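Local atomic coordinates of group B streptococcal R4 surface protein (Streptococcus agalactiae, PDB entry 6S5X), a protein that is anchored in the cell wall and displays immunoglobulin-like Rib domains that are implicated in infection. Residues Thr47-Ala52 / Val75-Val80; Asp29-Leu34 / Thr41-Glu46; Asn10-Lys15 / Val63-Gly68; Lys60-Val63 / Ser69-Thr72. All coordinates share one frame; numbering follows the deposited sequence.

In the fold
The four contacts follow a single mixed sheet and the loops that cover it. Interaction 3 is the most buried, while interactions 1, 2 and 4 mix buried and solvent-facing residues. Interactions 1 and 4 both use strand 70-80, toward its C-terminal and N-terminal ends respectively. Interactions 3 and 4 share Val63 and the sodium ion, to which Asn10 and Asp71 contribute oxygens from separate parts of the chain. Chemistry changes with place: loops meet strands mainly through apolar side chains in interactions 1 and 2, paired strands are joined by backbone hydrogen bonds in interaction 4, and an ion supplements the packing in interaction 3. Interaction 2 adjoins interactions 3 and 4 through strand pairing.

Interaction 1 (Thr47-Ala52 / Val75-Val80); sequences TPVDTA and VTVKVV
Val49 is the first residue of the loop 47-52 to meet strand 75-80, pressing its CG1 methyl to within 4.2 Å of Val77 CB. Both side chains set CG1 anti to the backbone N (chi1 178° and 176°), and they point into the gap from the two sides. At Asp50 the backbone takes over: its carbonyl O lies 4.0 Å from Val79 CG2. The Asp50 carboxylate serves the loop itself, since OD1 accepts from Ala52 N at 3.0 Å in an Asx turn, the donor arriving from above the carboxylate plane. Thr51 makes a double contact with Val79. Its CG2 meets Val79 CG2 at 4.0 Å, the two side chains lying roughly at a right angle, while Thr51 O approaches Val79 CG1 at 3.9 Å. The hydroxyl OG1 is used otherwise, in a hydrogen bond to Glu23 O, and Pro25 packs against both Val49 and Thr51.

Methyl groups and carbonyl oxygens thus meet across the interface at van der Waals distance, without direct polar bonding. The loop is a lid over the valine-bearing face of the strand, and its polar groups find partners in the Asx turn and at Glu23.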
# COMPACT_ATOMS: atom_id res chain seq x y z
N THR A 47 5.48 6.53 -4.32
CA THR A 47 6.40 6.72 -5.42
C THR A 47 6.40 5.46 -6.27
O THR A 47 6.27 4.36 -5.73
CB THR A 47 7.80 6.98 -4.86
OG1 THR A 47 7.76 8.20 -4.11
CG2 THR A 47 8.79 7.08 -5.96
N PRO A 48 6.52 5.56 -7.59
CA PRO A 48 6.63 4.36 -8.41
C PRO A 48 7.74 3.43 -7.95
O PRO A 48 8.80 3.86 -7.50
CB PRO A 48 6.90 4.92 -9.81
CG PRO A 48 6.28 6.29 -9.79
CD PRO A 48 6.54 6.79 -8.41
N VAL A 49 7.47 2.14 -8.03
CA VAL A 49 8.42 1.12 -7.59
C VAL A 49 9.36 0.78 -8.74
O VAL A 49 8.91 0.58 -9.87
CB VAL A 49 7.69 -0.13 -7.11
CG1 VAL A 49 8.69 -1.18 -6.72
CG2 VAL A 49 6.77 0.28 -5.96
N ASP A 50 10.65 0.73 -8.45
CA ASP A 50 11.68 0.33 -9.40
C ASP A 50 11.72 -1.19 -9.52
O ASP A 50 12.01 -1.88 -8.54
CB ASP A 50 13.04 0.87 -8.95
CG ASP A 50 14.19 0.18 -9.62
OD1 ASP A 50 14.03 -0.14 -10.80
OD2 ASP A 50 15.25 -0.01 -8.99
N THR A 51 11.39 -1.72 -10.69
CA THR A 51 11.48 -3.16 -10.91
C THR A 51 12.44 -3.51 -12.04
O THR A 51 12.38 -4.62 -12.59
CB THR A 51 10.11 -3.79 -11.19
OG1 THR A 51 9.59 -3.34 -12.45
CG2 THR A 51 9.13 -3.46 -10.09
N ALA A 52 13.34 -2.59 -12.41
CA ALA A 52 14.24 -2.84 -13.52
C ALA A 52 15.36 -3.80 -13.18
O ALA A 52 15.96 -4.38 -14.08
CB ALA A 52 14.83 -1.51 -14.01
N VAL A 75 6.12 -1.01 3.22
CA VAL A 75 6.15 -2.38 2.70
C VAL A 75 7.43 -2.61 1.90
O VAL A 75 8.23 -1.70 1.66
CB VAL A 75 4.93 -2.71 1.81
CG1 VAL A 75 3.63 -2.43 2.56
CG2 VAL A 75 4.96 -1.93 0.53
N THR A 76 7.61 -3.85 1.49
CA THR A 76 8.71 -4.28 0.65
C THR A 76 8.14 -4.93 -0.60
O THR A 76 7.27 -5.79 -0.51
CB THR A 76 9.60 -5.30 1.37
OG1 THR A 76 10.15 -4.73 2.56
CG2 THR A 76 10.73 -5.72 0.45
N VAL A 77 8.65 -4.54 -1.76
CA VAL A 77 8.35 -5.25 -3.00
C VAL A 77 9.60 -6.01 -3.39
O VAL A 77 10.62 -5.39 -3.72
CB VAL A 77 7.90 -4.31 -4.11
CG1 VAL A 77 7.68 -5.09 -5.38
CG2 VAL A 77 6.59 -3.63 -3.72
N LYS A 78 9.54 -7.34 -3.37
CA LYS A 78 10.69 -8.16 -3.74
C LYS A 78 10.64 -8.41 -5.25
O LYS A 78 9.63 -8.90 -5.77
CB LYS A 78 10.70 -9.48 -2.97
CG LYS A 78 11.93 -10.36 -3.28
CD LYS A 78 11.90 -11.70 -2.54
CE LYS A 78 13.13 -12.53 -2.88
NZ LYS A 78 13.09 -13.89 -2.25
N VAL A 79 11.70 -8.00 -5.95
CA VAL A 79 11.80 -8.18 -7.40
C VAL A 79 12.80 -9.29 -7.65
O VAL A 79 13.92 -9.26 -7.14
CB VAL A 79 12.23 -6.89 -8.11
CG1 VAL A 79 12.23 -7.11 -9.62
CG2 VAL A 79 11.30 -5.75 -7.70
N VAL A 80 12.39 -10.28 -8.43
CA VAL A 80 13.25 -11.42 -8.74
C VAL A 80 13.45 -11.50 -10.24
O VAL A 80 12.56 -11.18 -11.03
CB VAL A 80 12.67 -12.75 -8.20
CG1 VAL A 80 12.45 -12.68 -6.70
CG2 VAL A 80 11.37 -13.08 -8.90

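Interaction 2 (Asp29-Leu34 / Thr41-Glu46); sequences DSIGNL and TTVAFE
Ile31 and Val43 meet in an apolar contact between the loop that follows strand 17-20 and the edge strand 42-45, near the centre of this Rib domain. The loop crosses over the inward side of the strand, so that alternate strand residues, Val43 and Phe45, receive it. Ile31 CG1 stands 4.2 Å from Val43 CG1. That methyl lies anti to the carbonyl carbon of its own residue (chi1 -63°), a setting that turns it up into the loop. Leu34 reaches the same methyl from further along, with CD1 4.1 Å away in one of the two conformations of Leu34, which makes this second touch less certain. Val43 CG1 therefore serves as the common point for the apolar part of the contact.

At the other end the chemistry changes. Ser30 OG sits at the edge of the Phe45 ring, near its plane, 3.7 Å from CZ and 3.9 Å from CE1. The hydroxyl is not left to the ring alone, for it is hydrogen-bonded to Gln17, which Phe45 also touches. Backbone bonds of Ser30 to Lys15 and of Gly32 to Ala13 tie the loop to the N-terminal segment, and Ala44 pairs with Val62 on strand 55-64.

The contact consequently adds little directionality of its own. Van der Waals contact between Ile31, Leu34 and Val43, and the Ser30 hydroxyl at the Phe45 edge, make up the interface, whereas the polar bonds that fix the orientation of the loop run to the neighbouring segments.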
# COMPACT_ATOMS: atom_id res chain seq x y z
N ASP A 29 -2.12 -4.90 -3.83
CA ASP A 29 -1.53 -6.19 -3.50
C ASP A 29 -0.52 -6.08 -2.36
O ASP A 29 0.07 -7.09 -1.96
CB ASP A 29 -0.91 -6.78 -4.77
CG ASP A 29 -1.97 -7.22 -5.81
OD1 ASP A 29 -3.11 -7.58 -5.40
OD2 ASP A 29 -1.69 -7.19 -7.03
N SER A 30 -0.26 -4.86 -1.88
CA SER A 30 0.58 -4.59 -0.72
C SER A 30 -0.22 -4.28 0.54
O SER A 30 0.37 -3.83 1.53
CB SER A 30 1.52 -3.42 -1.04
OG SER A 30 2.53 -3.81 -1.97
N ILE A 31 -1.53 -4.46 0.52
CA ILE A 31 -2.39 -4.25 1.68
C ILE A 31 -3.09 -5.56 1.99
O ILE A 31 -3.67 -6.18 1.09
CB ILE A 31 -3.41 -3.13 1.43
CG1 ILE A 31 -2.66 -1.83 1.21
CG2 ILE A 31 -4.37 -3.05 2.63
CD1 ILE A 31 -1.88 -1.40 2.42
N GLY A 32 -3.04 -5.99 3.25
CA GLY A 32 -3.57 -7.29 3.60
C GLY A 32 -5.02 -7.30 4.04
O GLY A 32 -5.60 -8.38 4.20
N ASN A 33 -5.62 -6.15 4.27
CA ASN A 33 -6.99 -6.11 4.80
C ASN A 33 -7.82 -5.03 4.12
O ASN A 33 -8.63 -4.34 4.75
CB ASN A 33 -6.97 -5.88 6.31
CG ASN A 33 -6.28 -4.60 6.73
OD1 ASN A 33 -5.39 -4.08 6.04
ND2 ASN A 33 -6.68 -4.08 7.90
N LEU A 34 -7.67 -4.86 2.81
CA LEU A 34 -8.43 -3.80 2.17
C LEU A 34 -9.94 -4.02 2.25
O LEU A 34 -10.66 -3.01 2.29
CB LEU A 34 -7.98 -3.62 0.72
CG LEU A 34 -8.64 -2.45 -0.05
CD1 LEU A 34 -8.45 -1.06 0.56
CD2 LEU A 34 -8.10 -2.49 -1.49
N THR A 41 -12.27 3.72 0.08
CA THR A 41 -10.86 3.95 0.38
C THR A 41 -10.01 3.65 -0.84
O THR A 41 -10.24 2.65 -1.54
CB THR A 41 -10.42 3.05 1.55
OG1 THR A 41 -11.21 3.32 2.72
CG2 THR A 41 -8.98 3.28 1.86
N THR A 42 -9.01 4.50 -1.11
CA THR A 42 -8.05 4.30 -2.19
C THR A 42 -6.68 3.99 -1.62
O THR A 42 -6.34 4.38 -0.50
CB THR A 42 -7.94 5.55 -3.08
OG1 THR A 42 -7.36 6.62 -2.34
CG2 THR A 42 -9.31 5.94 -3.59
N VAL A 43 -5.89 3.26 -2.40
CA VAL A 43 -4.52 2.94 -2.05
C VAL A 43 -3.63 3.26 -3.25
O VAL A 43 -4.03 3.08 -4.41
CB VAL A 43 -4.35 1.47 -1.61
CG1 VAL A 43 -5.15 1.19 -0.36
CG2 VAL A 43 -4.78 0.57 -2.69
N ALA A 44 -2.45 3.81 -2.97
CA ALA A 44 -1.50 4.13 -4.02
C ALA A 44 -0.11 4.04 -3.46
O ALA A 44 0.13 4.31 -2.28
CB ALA A 44 -1.76 5.54 -4.57
N PHE A 45 0.84 3.69 -4.32
CA PHE A 45 2.23 3.82 -3.90
C PHE A 45 2.60 5.29 -3.80
O PHE A 45 2.17 6.11 -4.61
CB PHE A 45 3.18 3.11 -4.86
CG PHE A 45 3.14 1.62 -4.75
CD1 PHE A 45 3.50 0.99 -3.58
CD2 PHE A 45 2.72 0.86 -5.81
CE1 PHE A 45 3.48 -0.38 -3.47
CE2 PHE A 45 2.70 -0.52 -5.72
CZ PHE A 45 3.06 -1.14 -4.54
N GLU A 46 3.37 5.65 -2.78
CA GLU A 46 3.78 7.05 -2.67
C GLU A 46 4.62 7.44 -3.88
O GLU A 46 4.53 8.57 -4.38
CB GLU A 46 4.54 7.28 -1.38
CG GLU A 46 4.83 8.75 -1.14
CD GLU A 46 5.52 9.01 0.18
OE1 GLU A 46 6.63 8.49 0.39
OE2 GLU A 46 4.94 9.73 1.02

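Interaction 3 (Asn10-Lys15 / Val63-Gly68); sequences NDPAGK and VTYPDG. With NA (sodium ion), chain C.
The Tyr65 ring and the Asn10 amide are the flat groups here, their planes 27° apart. Asn10 approaches the ring obliquely: CB lies 3.5 Å from Tyr65 OH, and the amide carbon CG is 4.2 Å from Tyr65 CE1. Thr41 touches the ring from the opposite side of its plane. At the hydroxyl end Pro12 closes in, its CD 3.2 Å from Tyr65 OH. The ring of Pro12 also rests on the strand, with CG 3.9 Å from Val63 CG2, the methyl that lies beside the backbone N of Val63.

Polar ends are answered by neighbours. Tyr65 OH is hydrogen-bonded to Asp71 OD2, and Asn10 ND2 to Asp6 O. Beyond Tyr65 the chain reverses in a type I turn, sealed by Gly68 N to Tyr65 O at 2.9 Å.

Asn10 contributes its backbone rather than its amide to the metal: its carbonyl O binds the sodium ion at 2.3 Å. Two waters join it, and Ala7 and Asp71 supply the remaining oxygens. Water 1 also donates to Asp11 OD1 at 2.8 Å, so this carboxylate acts from the second shell.

Pro12 thus packs against a hydroxyl that, through its bond to the sodium ligand Asp71, probably helps to position that ligand. The sodium probably helps to hold the N-terminal segment against the hairpin, its charge probably balanced in part by the Asp71 carboxylate.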
# COMPACT_ATOMS: atom_id res chain seq x y z
N ASN A 10 -9.27 2.92 11.72
CA ASN A 10 -8.88 1.85 10.82
C ASN A 10 -7.38 1.65 10.93
O ASN A 10 -6.65 2.56 11.32
CB ASN A 10 -9.26 2.16 9.36
CG ASN A 10 -10.74 2.01 9.12
OD1 ASN A 10 -11.22 0.90 8.89
ND2 ASN A 10 -11.49 3.11 9.27
N ASP A 11 -6.93 0.45 10.57
CA ASP A 11 -5.52 0.09 10.69
C ASP A 11 -5.10 -0.77 9.51
O ASP A 11 -5.13 -2.00 9.57
CB ASP A 11 -5.25 -0.60 12.04
CG ASP A 11 -3.75 -0.63 12.40
OD1 ASP A 11 -2.96 0.21 11.90
OD2 ASP A 11 -3.37 -1.51 13.18
N PRO A 12 -4.74 -0.17 8.40
CA PRO A 12 -4.30 -0.98 7.25
C PRO A 12 -3.01 -1.70 7.58
O PRO A 12 -2.12 -1.16 8.24
CB PRO A 12 -4.10 0.04 6.13
CG PRO A 12 -4.12 1.37 6.76
CD PRO A 12 -4.72 1.29 8.11
N ALA A 13 -2.91 -2.94 7.11
CA ALA A 13 -1.75 -3.78 7.37
C ALA A 13 -0.97 -3.98 6.09
O ALA A 13 -1.54 -4.37 5.07
CB ALA A 13 -2.14 -5.14 7.94
N GLY A 14 0.32 -3.69 6.14
CA GLY A 14 1.18 -3.93 4.99
C GLY A 14 1.37 -5.40 4.70
O GLY A 14 1.37 -6.25 5.60
N LYS A 15 1.58 -5.69 3.42
CA LYS A 15 1.84 -7.03 2.90
C LYS A 15 2.98 -6.94 1.89
O LYS A 15 2.94 -6.11 0.97
CB LYS A 15 0.56 -7.57 2.24
CG LYS A 15 0.47 -9.00 1.91
CD LYS A 15 -0.80 -9.20 1.09
CE LYS A 15 -1.35 -10.61 1.21
NZ LYS A 15 -1.55 -11.22 -0.12
N VAL A 63 -2.89 5.24 2.02
CA VAL A 63 -4.27 4.80 2.15
C VAL A 63 -5.10 6.05 2.42
O VAL A 63 -4.90 6.70 3.45
CB VAL A 63 -4.43 3.78 3.28
CG1 VAL A 63 -5.89 3.30 3.40
CG2 VAL A 63 -3.50 2.62 3.09
N THR A 64 -5.98 6.41 1.50
CA THR A 64 -6.76 7.65 1.61
C THR A 64 -8.22 7.30 1.83
O THR A 64 -8.85 6.68 0.97
CB THR A 64 -6.59 8.54 0.38
OG1 THR A 64 -5.20 8.83 0.18
CG2 THR A 64 -7.35 9.86 0.61
N TYR A 65 -8.75 7.69 2.96
CA TYR A 65 -10.12 7.39 3.31
C TYR A 65 -11.08 8.42 2.71
O TYR A 65 -10.67 9.53 2.34
CB TYR A 65 -10.27 7.35 4.84
CG TYR A 65 -9.38 6.30 5.48
CD1 TYR A 65 -9.72 4.95 5.40
CD2 TYR A 65 -8.19 6.64 6.11
CE1 TYR A 65 -8.89 3.98 5.96
CE2 TYR A 65 -7.38 5.70 6.66
CZ TYR A 65 -7.72 4.36 6.59
OH TYR A 65 -6.87 3.42 7.14
N PRO A 66 -12.37 8.09 2.63
CA PRO A 66 -13.34 9.01 1.99
C PRO A 66 -13.46 10.35 2.67
O PRO A 66 -13.87 11.32 2.01
CB PRO A 66 -14.67 8.23 2.07
CG PRO A 66 -14.26 6.80 2.09
CD PRO A 66 -12.97 6.77 2.91
N ASP A 67 -13.14 10.46 3.95
CA ASP A 67 -13.19 11.75 4.63
C ASP A 67 -11.92 12.56 4.47
O ASP A 67 -11.83 13.67 5.01
CB ASP A 67 -13.53 11.57 6.12
CG ASP A 67 -12.46 10.87 6.92
OD1 ASP A 67 -11.39 10.55 6.38
OD2 ASP A 67 -12.71 10.64 8.14
N GLY A 68 -10.95 12.05 3.73
CA GLY A 68 -9.72 12.77 3.48
C GLY A 68 -8.57 12.41 4.40
O GLY A 68 -7.41 12.73 4.07
NA NA C . -5.17 4.34 11.22
O HOH W 1 -3.37 3.00 11.83
O HOH W 2 -4.46 6.04 12.65

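Interaction 4 (Lys60-Val63 / Ser69-Thr72); sequences KVVV and SKDT. With NA (sodium ion), chain C.
Val63 and Asp71 pair across the antiparallel beta hairpin of strands 55-64 and 70-80 in the immunoglobulin-like Rib fold, and the side chains of the two strands go to two faces. Val63 and Asp71 share one face and form a hydrogen-bonded pair: Val63 N donates to Asp71 O at 2.8 Å, nearly straight at 168°, and Asp71 N returns the bond to Val63 O at 2.9 Å. The same Val63 O also receives a CA-H contact from Lys70 CA at 3.1 Å.

The other face carries Val62 and Thr72, a non-hydrogen-bonded pair. Here the extended chain of Lys70 runs slantwise over Val62, its CD 4.1 Å from Val62 CG1, and then leads its ammonium away from the strand. Lys60 behaves differently. Bent at chi3 (64°) and chi4, it curls toward the partner strand, where NZ stands 3.8 Å from Thr72 OG1, too long to call a bond, and makes a salt bridge with Asp74.

From the face it shares with Val63, where the two CB atoms lie 4.3 Å apart, the Asp71 carboxylate reaches on to the sodium ion, which Ala7, Asn10 and two waters complete. Both carboxylate oxygens bind, unequally: OD1 lies 2.8 Å from the sodium ion, and OD2 only 2.3 Å.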
# COMPACT_ATOMS: atom_id res chain seq x y z
N LYS A 60 6.11 2.72 0.04
CA LYS A 60 5.10 3.18 0.99
C LYS A 60 3.75 3.19 0.29
O LYS A 60 3.63 3.71 -0.83
CB LYS A 60 5.43 4.58 1.52
CG LYS A 60 6.72 4.68 2.34
CD LYS A 60 6.92 6.10 2.86
CE LYS A 60 5.83 6.52 3.84
NZ LYS A 60 5.81 5.68 5.08
N VAL A 61 2.73 2.61 0.92
CA VAL A 61 1.37 2.67 0.41
C VAL A 61 0.63 3.76 1.19
O VAL A 61 0.61 3.74 2.43
CB VAL A 61 0.65 1.32 0.52
CG1 VAL A 61 -0.77 1.44 0.02
CG2 VAL A 61 1.38 0.25 -0.27
N VAL A 62 0.07 4.71 0.46
CA VAL A 62 -0.77 5.76 1.02
C VAL A 62 -2.22 5.32 0.89
O VAL A 62 -2.71 5.04 -0.21
CB VAL A 62 -0.54 7.10 0.32
CG1 VAL A 62 -1.43 8.15 0.95
CG2 VAL A 62 0.89 7.52 0.44
N VAL A 63 -2.89 5.24 2.02
CA VAL A 63 -4.27 4.80 2.15
C VAL A 63 -5.10 6.05 2.42
O VAL A 63 -4.90 6.70 3.45
CB VAL A 63 -4.43 3.78 3.28
CG1 VAL A 63 -5.89 3.30 3.40
CG2 VAL A 63 -3.50 2.62 3.09
N SER A 69 -8.84 11.74 5.52
CA SER A 69 -7.76 11.30 6.38
C SER A 69 -6.98 10.18 5.67
O SER A 69 -7.46 9.57 4.72
CB SER A 69 -8.30 10.82 7.72
OG SER A 69 -9.19 9.73 7.60
N LYS A 70 -5.76 9.97 6.14
CA LYS A 70 -4.84 9.05 5.48
C LYS A 70 -4.06 8.24 6.51
O LYS A 70 -3.85 8.67 7.65
CB LYS A 70 -3.85 9.79 4.55
CG LYS A 70 -4.47 10.67 3.48
CD LYS A 70 -3.42 11.36 2.57
CE LYS A 70 -4.07 12.47 1.73
NZ LYS A 70 -3.41 12.79 0.43
N ASP A 71 -3.67 7.03 6.09
CA ASP A 71 -2.69 6.19 6.78
C ASP A 71 -1.61 5.85 5.76
O ASP A 71 -1.86 5.83 4.56
CB ASP A 71 -3.32 4.89 7.32
CG ASP A 71 -4.04 5.07 8.68
OD1 ASP A 71 -3.43 5.69 9.57
OD2 ASP A 71 -5.17 4.54 8.89
N THR A 72 -0.42 5.61 6.26
CA THR A 72 0.65 5.06 5.44
C THR A 72 1.03 3.69 5.96
O THR A 72 0.84 3.36 7.14
CB THR A 72 1.86 5.97 5.42
OG1 THR A 72 2.38 6.06 6.74
CG2 THR A 72 1.48 7.37 4.90
NA NA C . -5.17 4.34 11.22
O HOH W 1 -3.37 3.00 11.83
O HOH W 2 -4.46 6.04 12.65